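Local coordinates for probable adhesion protein (Pseudomonas aeruginosa PAO1, PDB 6RU4), which probably serves as the periplasmic solute-binding protein of a metal-uptake system, binding ferrous iron or manganese for transport, at residues 153-158 / 264-269; 225-230 / 245-250. All blocks are in the same frame, centred on the assembly; numbering follows the deposited sequence.

How the contacts relate
Contact 1 packs the long helix 138-160 against helix 260-277, the last helix of the chain, whereas contact 2 joins strands 222-226 and 244-248 of the parallel sheet 191-194, 173-175, 222-226, 244-248. Their centres lie about 17 Å apart. Along the chain, both segments of contact 2 fall between those of contact 1, and helix 260-277 is the next element after strand 244-248. That helix is also the bridge in space: Asn268 OD1 probably accepts a hydrogen bond from Ser249 N, 2.9 Å away. One face of the helix thus meets the long helix while another lies on the edge strand that leads, two residues on, to the metal ligand His250.

Contact 1: 153-158 / 264-269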
ATOM      1  N   ARG A 153       8.676 -11.766   7.017  1.00 54.73           N
ATOM      2  CA  ARG A 153       9.888 -12.274   6.391  1.00 55.92           C
ATOM      3  C   ARG A 153       9.646 -13.695   5.867  1.00 60.96           C
ATOM      4  O   ARG A 153      10.059 -13.997   4.749  1.00 61.20           O
ATOM      5  CB  ARG A 153      11.062 -12.228   7.382  1.00 57.35           C
ATOM      6  CG  ARG A 153      12.394 -12.603   6.751  1.00 66.81           C
ATOM      7  CD  ARG A 153      13.509 -12.678   7.763  1.00 80.18           C
ATOM      8  NE  ARG A 153      14.803 -12.921   7.116  1.00 93.55           N
ATOM      9  CZ  ARG A 153      15.896 -13.336   7.750  1.00106.04           C
ATOM     10  NH1 ARG A 153      17.024 -13.529   7.082  1.00 86.49           N
ATOM     11  NH2 ARG A 153      15.866 -13.572   9.057  1.00 97.72           N
ATOM     12  N   ALA A 154       8.952 -14.546   6.652  1.00 59.16           N
ATOM     13  CA  ALA A 154       8.646 -15.926   6.271  1.00 60.86           C
ATOM     14  C   ALA A 154       7.676 -15.998   5.097  1.00 65.49           C
ATOM     15  O   ALA A 154       7.862 -16.839   4.238  1.00 67.01           O
ATOM     16  CB  ALA A 154       8.104 -16.690   7.455  1.00 63.24           C
ATOM     17  N   LEU A 155       6.691 -15.081   5.031  1.00 60.97           N
ATOM     18  CA  LEU A 155       5.692 -14.919   3.979  1.00 60.37           C
ATOM     19  C   LEU A 155       6.386 -14.786   2.606  1.00 64.58           C
ATOM     20  O   LEU A 155       6.052 -15.524   1.665  1.00 65.85           O
ATOM     21  CB  LEU A 155       4.889 -13.630   4.301  1.00 59.16           C
ATOM     22  CG  LEU A 155       3.461 -13.465   3.799  1.00 64.28           C
ATOM     23  CD1 LEU A 155       2.493 -14.261   4.645  1.00 66.23           C
ATOM     24  CD2 LEU A 155       3.061 -12.015   3.860  1.00 67.17           C
ATOM     25  N   ARG A 156       7.366 -13.856   2.514  1.00 59.02           N
ATOM     26  CA  ARG A 156       8.161 -13.550   1.321  1.00 57.32           C
ATOM     27  C   ARG A 156       9.015 -14.748   0.901  1.00 60.64           C
ATOM     28  O   ARG A 156       8.987 -15.146  -0.258  1.00 61.42           O
ATOM     29  CB  ARG A 156       9.027 -12.300   1.585  1.00 55.42           C
ATOM     30  CG  ARG A 156       9.833 -11.810   0.401  1.00 58.72           C
ATOM     31  CD  ARG A 156      10.888 -10.800   0.836  1.00 72.04           C
ATOM     32  NE  ARG A 156      11.799 -10.452  -0.258  1.00 76.09           N
ATOM     33  CZ  ARG A 156      12.949 -11.070  -0.513  1.00 85.13           C
ATOM     34  NH1 ARG A 156      13.354 -12.074   0.253  1.00 76.27           N
ATOM     35  NH2 ARG A 156      13.696 -10.697  -1.544  1.00 66.19           N
ATOM     36  N   ALA A 157       9.759 -15.310   1.851  1.00 56.53           N
ATOM     37  CA  ALA A 157      10.657 -16.439   1.679  1.00 57.65           C
ATOM     38  C   ALA A 157       9.951 -17.663   1.107  1.00 63.49           C
ATOM     39  O   ALA A 157      10.447 -18.251   0.146  1.00 64.35           O
ATOM     40  CB  ALA A 157      11.307 -16.776   3.006  1.00 59.69           C
ATOM     41  N   ASP A 158       8.782 -18.010   1.663  1.00 60.67           N
ATOM     42  CA  ASP A 158       7.966 -19.156   1.257  1.00 62.16           C
ATOM     43  C   ASP A 158       7.311 -18.970  -0.109  1.00 64.38           C
ATOM     44  O   ASP A 158       6.988 -19.950  -0.765  1.00 65.89           O
ATOM     45  CB  ASP A 158       6.919 -19.491   2.338  1.00 65.41           C
ATOM     46  CG  ASP A 158       7.490 -19.888   3.698  1.00 86.81           C
ATOM     47  OD1 ASP A 158       8.547 -20.567   3.729  1.00 93.16           O
ATOM     48  OD2 ASP A 158       6.868 -19.539   4.732  1.00 92.79           O
ATOM     49  N   GLU A 264      -3.470 -10.870   2.394  1.00 52.19           N
ATOM     50  CA  GLU A 264      -3.483 -10.293   1.060  1.00 49.32           C
ATOM     51  C   GLU A 264      -2.094 -10.141   0.467  1.00 51.89           C
ATOM     52  O   GLU A 264      -1.977 -10.266  -0.750  1.00 52.46           O
ATOM     53  CB  GLU A 264      -4.276  -8.993   1.039  1.00 48.98           C
ATOM     54  CG  GLU A 264      -5.702  -9.238   1.510  1.00 58.03           C
ATOM     55  CD  GLU A 264      -6.776  -8.205   1.227  1.00 73.46           C
ATOM     56  OE1 GLU A 264      -6.463  -7.113   0.703  1.00 72.08           O
ATOM     57  OE2 GLU A 264      -7.949  -8.492   1.548  1.00 68.52           O
ATOM     58  N   MET A 265      -1.034  -9.955   1.288  1.00 47.10           N
ATOM     59  CA  MET A 265       0.338  -9.885   0.754  1.00 46.68           C
ATOM     60  C   MET A 265       0.793 -11.242   0.265  1.00 54.20           C
ATOM     61  O   MET A 265       1.455 -11.310  -0.757  1.00 55.23           O
ATOM     62  CB  MET A 265       1.346  -9.320   1.757  1.00 48.61           C
ATOM     63  CG  MET A 265       1.478  -7.826   1.695  1.00 50.89           C
ATOM     64  SD  MET A 265       1.953  -7.110   0.107  1.00 53.61           S
ATOM     65  CE  MET A 265       3.645  -7.469   0.071  1.00 50.65           C
ATOM     66  N   ALA A 266       0.403 -12.325   0.968  1.00 53.64           N
ATOM     67  CA  ALA A 266       0.696 -13.713   0.603  1.00 54.90           C
ATOM     68  C   ALA A 266       0.098 -14.011  -0.763  1.00 60.56           C
ATOM     69  O   ALA A 266       0.790 -14.566  -1.611  1.00 61.59           O
ATOM     70  CB  ALA A 266       0.128 -14.663   1.640  1.00 56.87           C
ATOM     71  N   ARG A 267      -1.171 -13.601  -0.992  1.00 57.51           N
ATOM     72  CA  ARG A 267      -1.874 -13.776  -2.270  1.00 57.71           C
ATOM     73  C   ARG A 267      -1.196 -12.967  -3.388  1.00 62.80           C
ATOM     74  O   ARG A 267      -1.031 -13.484  -4.490  1.00 64.10           O
ATOM     75  CB  ARG A 267      -3.352 -13.403  -2.153  1.00 57.77           C
ATOM     76  CG  ARG A 267      -4.173 -14.377  -1.328  1.00 73.43           C
ATOM     77  CD  ARG A 267      -5.670 -14.122  -1.441  1.00 89.05           C
ATOM     78  NE  ARG A 267      -6.166 -13.140  -0.471  1.00102.24           N
ATOM     79  CZ  ARG A 267      -6.553 -13.431   0.772  1.00122.41           C
ATOM     80  NH1 ARG A 267      -6.468 -14.676   1.230  1.00107.81           N
ATOM     81  NH2 ARG A 267      -7.012 -12.477   1.570  1.00116.12           N
ATOM     82  N   ASN A 268      -0.760 -11.722  -3.096  1.00 57.81           N
ATOM     83  CA  ASN A 268      -0.049 -10.858  -4.048  1.00 55.47           C
ATOM     84  C   ASN A 268       1.260 -11.489  -4.508  1.00 59.38           C
ATOM     85  O   ASN A 268       1.486 -11.616  -5.715  1.00 59.35           O
ATOM     86  CB  ASN A 268       0.230  -9.487  -3.434  1.00 47.50           C
ATOM     87  CG  ASN A 268      -0.963  -8.586  -3.394  1.00 46.06           C
ATOM     88  OD1 ASN A 268      -1.978  -8.817  -4.059  1.00 55.24           O
ATOM     89  ND2 ASN A 268      -0.862  -7.539  -2.617  1.00 30.80           N
ATOM     90  N   LEU A 269       2.103 -11.899  -3.544  1.00 55.27           N
ATOM     91  CA  LEU A 269       3.381 -12.549  -3.810  1.00 55.52           C
ATOM     92  C   LEU A 269       3.186 -13.856  -4.598  1.00 61.95           C
ATOM     93  O   LEU A 269       3.976 -14.116  -5.503  1.00 62.67           O
ATOM     94  CB  LEU A 269       4.198 -12.761  -2.516  1.00 55.47           C
ATOM     95  CG  LEU A 269       4.507 -11.505  -1.661  1.00 57.53           C
ATOM     96  CD1 LEU A 269       5.122 -11.871  -0.346  1.00 58.52           C
ATOM     97  CD2 LEU A 269       5.413 -10.553  -2.360  1.00 57.20           C
TER
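Leu155 spreads its two methyl groups over one turn of helix 260-277: CD1 rests on CB of Ala266 at 3.8 Å, and CD2 reaches CB of Met265. With CG roughly anti to the backbone N (chi1 -154°), both methyls reach the other helix. Ala266 suits the spot because its single methyl lets the backbones approach, the CA atoms of Leu155 and Ala266 being 6.1 Å apart. Met265 meets the leucine at about a right angle, but mainly through CB; its flexible chain bends at chi2 and chi3 and packs on Ile116 and Ile251. Ile116 also touches Leu155, so the loop residue packs against both helices.

One turn on, the packing is looser. Leu269 offers CD1 to the backbone of Arg156, 3.9 Å from CA, and meets little of the arginine side chain, whose CB is 4.4 Å from the same methyl. Leu269 is itself buried, with Leu183 of helix 181-184 against it. The long arginine chain leads away from helix 260-277 and ends in a salt bridge from NE to Glu186, which keeps the charge of Arg156 out of the apolar seam. The partly exposed Leu155 and Ala266 show that the seam is not fully closed to solvent.

The segment axes approach to 9.7 Å at a signed crossing angle of -21°. This is near-parallel helix packing through apolar side chains, here between the long helix 138-160, which in cluster 9 solute-binding proteins probably corresponds to the interdomain linker, and the C-terminal helix.

Contact 2: 225-230 / 245-250; sequences SEIDFP and LYSLSH. With MN (manganese (II) ion), chain E; EDO (1,2-ethanediol), chain Q.
Ser225 holds OG between its backbone N and carbonyl carbon (chi1 67°), while Ser247 turns OG anti to its carbonyl carbon (chi1 -75°); the two hydroxyls meet on one face of the sheet, Ser247 OG donating to Ser225 OG over 2.7 Å. They belong to neighbouring parallel strands of a beta-alpha-beta unit, strand 222-226, helix 234-241 and strand 244-248. Small polar serines let the strands come close here. CD1 of Leu245 covers the same hydroxyl of Ser225 at 3.4 Å, and both residues touch Val234 of the crossover helix.

The backbone follows the parallel pattern, Ser225 bonding to the residues flanking Ser247. Its N-H bonds to Tyr246 O at 2.8 Å, and its own oxygen accepts Leu248 N. Ile227 N then reaches Leu248 O at 3.1 Å, as the first strand gives way to loop. Ile227 lays CG1 against CB of Ser247 and CD1 over the Ser247-Leu248 backbone.

Two acidic side chains, one from the strand and one from the loop after it, come near His250. Glu226, bent at chi2, brings OE1 to 3.4 Å from His250 CB, its carboxylate plane 79° from the ring, while Tyr180 holds OE2. Asp228 OD2 accepts Ser252 N. His41, His66, His111, His177 and His199 complete the six-histidine manganese site, in which His250 NE2 lies 2.2 Å from the ion.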
ATOM      1  N   SER A 225      -3.728  -5.696 -12.714  1.00 45.86           N
ATOM      2  CA  SER A 225      -4.906  -4.876 -12.485  1.00 45.43           C
ATOM      3  C   SER A 225      -5.353  -4.923 -11.021  1.00 48.61           C
ATOM      4  O   SER A 225      -4.715  -5.592 -10.212  1.00 49.60           O
ATOM      5  CB  SER A 225      -6.031  -5.250 -13.445  1.00 49.98           C
ATOM      6  OG  SER A 225      -6.539  -6.545 -13.189  1.00 59.51           O
ATOM      7  N   GLU A 226      -6.419  -4.180 -10.675  1.00 44.30           N
ATOM      8  CA  GLU A 226      -6.963  -4.063  -9.321  1.00 42.86           C
ATOM      9  C   GLU A 226      -8.073  -5.049  -8.978  1.00 49.28           C
ATOM     10  O   GLU A 226      -9.003  -5.227  -9.752  1.00 51.57           O
ATOM     11  CB  GLU A 226      -7.472  -2.632  -9.072  1.00 43.12           C
ATOM     12  CG  GLU A 226      -6.381  -1.593  -8.920  1.00 50.87           C
ATOM     13  CD  GLU A 226      -5.404  -1.853  -7.791  1.00 76.60           C
ATOM     14  OE1 GLU A 226      -5.839  -2.000  -6.625  1.00 78.35           O
ATOM     15  OE2 GLU A 226      -4.194  -1.929  -8.087  1.00 68.49           O
ATOM     16  N   ILE A 227      -7.990  -5.647  -7.798  1.00 46.91           N
ATOM     17  CA  ILE A 227      -9.009  -6.520  -7.236  1.00 48.74           C
ATOM     18  C   ILE A 227      -9.947  -5.597  -6.441  1.00 57.83           C
ATOM     19  O   ILE A 227     -11.164  -5.714  -6.564  1.00 60.51           O
ATOM     20  CB  ILE A 227      -8.387  -7.629  -6.317  1.00 51.13           C
ATOM     21  CG1 ILE A 227      -7.754  -8.748  -7.133  1.00 50.94           C
ATOM     22  CG2 ILE A 227      -9.438  -8.228  -5.380  1.00 53.87           C
ATOM     23  CD1 ILE A 227      -6.706  -9.557  -6.410  1.00 60.33           C
ATOM     24  N   ASP A 228      -9.369  -4.700  -5.605  1.00 55.35           N
ATOM     25  CA  ASP A 228     -10.093  -3.795  -4.707  1.00 55.60           C
ATOM     26  C   ASP A 228     -11.146  -2.940  -5.411  1.00 62.19           C
ATOM     27  O   ASP A 228     -12.336  -3.268  -5.330  1.00 64.71           O
ATOM     28  CB  ASP A 228      -9.118  -2.941  -3.879  1.00 56.00           C
ATOM     29  CG  ASP A 228      -8.433  -3.680  -2.744  1.00 62.46           C
ATOM     30  OD1 ASP A 228      -8.718  -4.893  -2.553  1.00 65.40           O
ATOM     31  OD2 ASP A 228      -7.617  -3.058  -2.052  1.00 61.17           O
ATOM     32  N   PHE A 229     -10.737  -1.872  -6.104  1.00 58.24           N
ATOM     33  CA  PHE A 229     -11.669  -0.988  -6.823  1.00 58.86           C
ATOM     34  C   PHE A 229     -11.328  -1.040  -8.338  1.00 61.00           C
ATOM     35  O   PHE A 229     -10.574  -0.188  -8.823  1.00 59.88           O
ATOM     36  CB  PHE A 229     -11.639   0.425  -6.181  1.00 59.65           C
ATOM     37  CG  PHE A 229     -12.152   0.418  -4.752  1.00 60.81           C
ATOM     38  CD1 PHE A 229     -11.316   0.073  -3.690  1.00 62.30           C
ATOM     39  CD2 PHE A 229     -13.475   0.717  -4.472  1.00 64.50           C
ATOM     40  CE1 PHE A 229     -11.810  -0.010  -2.381  1.00 62.84           C
ATOM     41  CE2 PHE A 229     -13.959   0.663  -3.154  1.00 67.12           C
ATOM     42  CZ  PHE A 229     -13.127   0.280  -2.125  1.00 63.24           C
ATOM     43  N   PRO A 230     -11.755  -2.122  -9.059  1.00 56.54           N
ATOM     44  CA  PRO A 230     -11.343  -2.276 -10.465  1.00 56.21           C
ATOM     45  C   PRO A 230     -11.834  -1.195 -11.419  1.00 63.41           C
ATOM     46  O   PRO A 230     -12.827  -0.520 -11.151  1.00 63.81           O
ATOM     47  CB  PRO A 230     -11.852  -3.664 -10.856  1.00 58.23           C
ATOM     48  CG  PRO A 230     -12.898  -3.967  -9.900  1.00 63.67           C
ATOM     49  CD  PRO A 230     -12.589  -3.261  -8.627  1.00 58.55           C
ATOM     50  N   LEU A 245      -3.345 -10.866 -18.282  1.00 51.41           N
ATOM     51  CA  LEU A 245      -3.917 -10.128 -17.169  1.00 50.64           C
ATOM     52  C   LEU A 245      -3.884 -10.906 -15.844  1.00 53.65           C
ATOM     53  O   LEU A 245      -4.292 -12.063 -15.768  1.00 54.17           O
ATOM     54  CB  LEU A 245      -5.351  -9.655 -17.533  1.00 51.80           C
ATOM     55  CG  LEU A 245      -6.117  -8.824 -16.493  1.00 57.32           C
ATOM     56  CD1 LEU A 245      -5.443  -7.505 -16.248  1.00 57.81           C
ATOM     57  CD2 LEU A 245      -7.502  -8.529 -16.960  1.00 61.08           C
ATOM     58  N   TYR A 246      -3.360 -10.260 -14.816  1.00 48.56           N
ATOM     59  CA  TYR A 246      -3.263 -10.776 -13.457  1.00 47.46           C
ATOM     60  C   TYR A 246      -3.770  -9.648 -12.578  1.00 53.24           C
ATOM     61  O   TYR A 246      -3.727  -8.490 -13.001  1.00 53.45           O
ATOM     62  CB  TYR A 246      -1.800 -11.154 -13.103  1.00 46.55           C
ATOM     63  CG  TYR A 246      -1.242 -12.299 -13.924  1.00 46.71           C
ATOM     64  CD1 TYR A 246      -0.678 -12.075 -15.171  1.00 48.34           C
ATOM     65  CD2 TYR A 246      -1.299 -13.610 -13.463  1.00 47.82           C
ATOM     66  CE1 TYR A 246      -0.222 -13.129 -15.961  1.00 48.78           C
ATOM     67  CE2 TYR A 246      -0.832 -14.674 -14.240  1.00 49.04           C
ATOM     68  CZ  TYR A 246      -0.292 -14.427 -15.489  1.00 51.10           C
ATOM     69  OH  TYR A 246       0.209 -15.442 -16.266  1.00 45.39           O
ATOM     70  N   SER A 247      -4.284  -9.965 -11.385  1.00 50.16           N
ATOM     71  CA  SER A 247      -4.812  -8.931 -10.503  1.00 48.15           C
ATOM     72  C   SER A 247      -4.152  -8.948  -9.154  1.00 51.61           C
ATOM     73  O   SER A 247      -3.881 -10.021  -8.605  1.00 55.08           O
ATOM     74  CB  SER A 247      -6.328  -9.078 -10.355  1.00 51.48           C
ATOM     75  OG  SER A 247      -7.019  -8.625 -11.504  1.00 60.52           O
ATOM     76  N   LEU A 248      -3.933  -7.755  -8.588  1.00 44.49           N
ATOM     77  CA  LEU A 248      -3.346  -7.625  -7.262  1.00 42.51           C
ATOM     78  C   LEU A 248      -4.242  -6.807  -6.343  1.00 44.88           C
ATOM     79  O   LEU A 248      -5.107  -6.067  -6.797  1.00 41.15           O
ATOM     80  CB  LEU A 248      -1.903  -7.060  -7.300  1.00 41.07           C
ATOM     81  CG  LEU A 248      -0.839  -7.842  -8.066  1.00 44.92           C
ATOM     82  CD1 LEU A 248       0.450  -7.067  -8.099  1.00 43.90           C
ATOM     83  CD2 LEU A 248      -0.612  -9.241  -7.487  1.00 43.44           C
ATOM     84  N   SER A 249      -4.020  -6.975  -5.042  1.00 44.84           N
ATOM     85  CA  SER A 249      -4.712  -6.304  -3.957  1.00 44.55           C
ATOM     86  C   SER A 249      -3.893  -5.129  -3.442  1.00 47.89           C
ATOM     87  O   SER A 249      -2.700  -5.276  -3.152  1.00 47.51           O
ATOM     88  CB  SER A 249      -4.941  -7.292  -2.825  1.00 48.32           C
ATOM     89  OG  SER A 249      -5.634  -6.649  -1.776  1.00 59.63           O
ATOM     90  N   HIS A 250      -4.552  -3.965  -3.308  1.00 44.12           N
ATOM     91  CA  HIS A 250      -3.991  -2.720  -2.784  1.00 43.08           C
ATOM     92  C   HIS A 250      -4.180  -2.715  -1.249  1.00 51.30           C
ATOM     93  O   HIS A 250      -3.603  -1.864  -0.558  1.00 51.94           O
ATOM     94  CB  HIS A 250      -4.712  -1.533  -3.456  1.00 43.02           C
ATOM     95  CG  HIS A 250      -4.162  -0.151  -3.213  1.00 44.70           C
ATOM     96  ND1 HIS A 250      -4.180   0.427  -1.959  1.00 45.30           N
ATOM     97  CD2 HIS A 250      -3.748   0.776  -4.105  1.00 45.91           C
ATOM     98  CE1 HIS A 250      -3.742   1.660  -2.114  1.00 44.07           C
ATOM     99  NE2 HIS A 250      -3.462   1.919  -3.381  1.00 44.95           N
TER
HETATM  100 MN    MN E 401      -2.973   3.892  -4.346  1.00 43.00          MN
HETATM  101  C1  EDO Q 413      -7.746   1.843  -7.188  1.00 70.64           C
HETATM  102  O1  EDO Q 413      -7.937   0.666  -6.387  1.00 69.95           O
HETATM  103  C2  EDO Q 413      -8.748   2.975  -6.770  1.00 71.82           C
HETATM  104  O2  EDO Q 413      -8.484   4.226  -7.421  1.00 72.10           O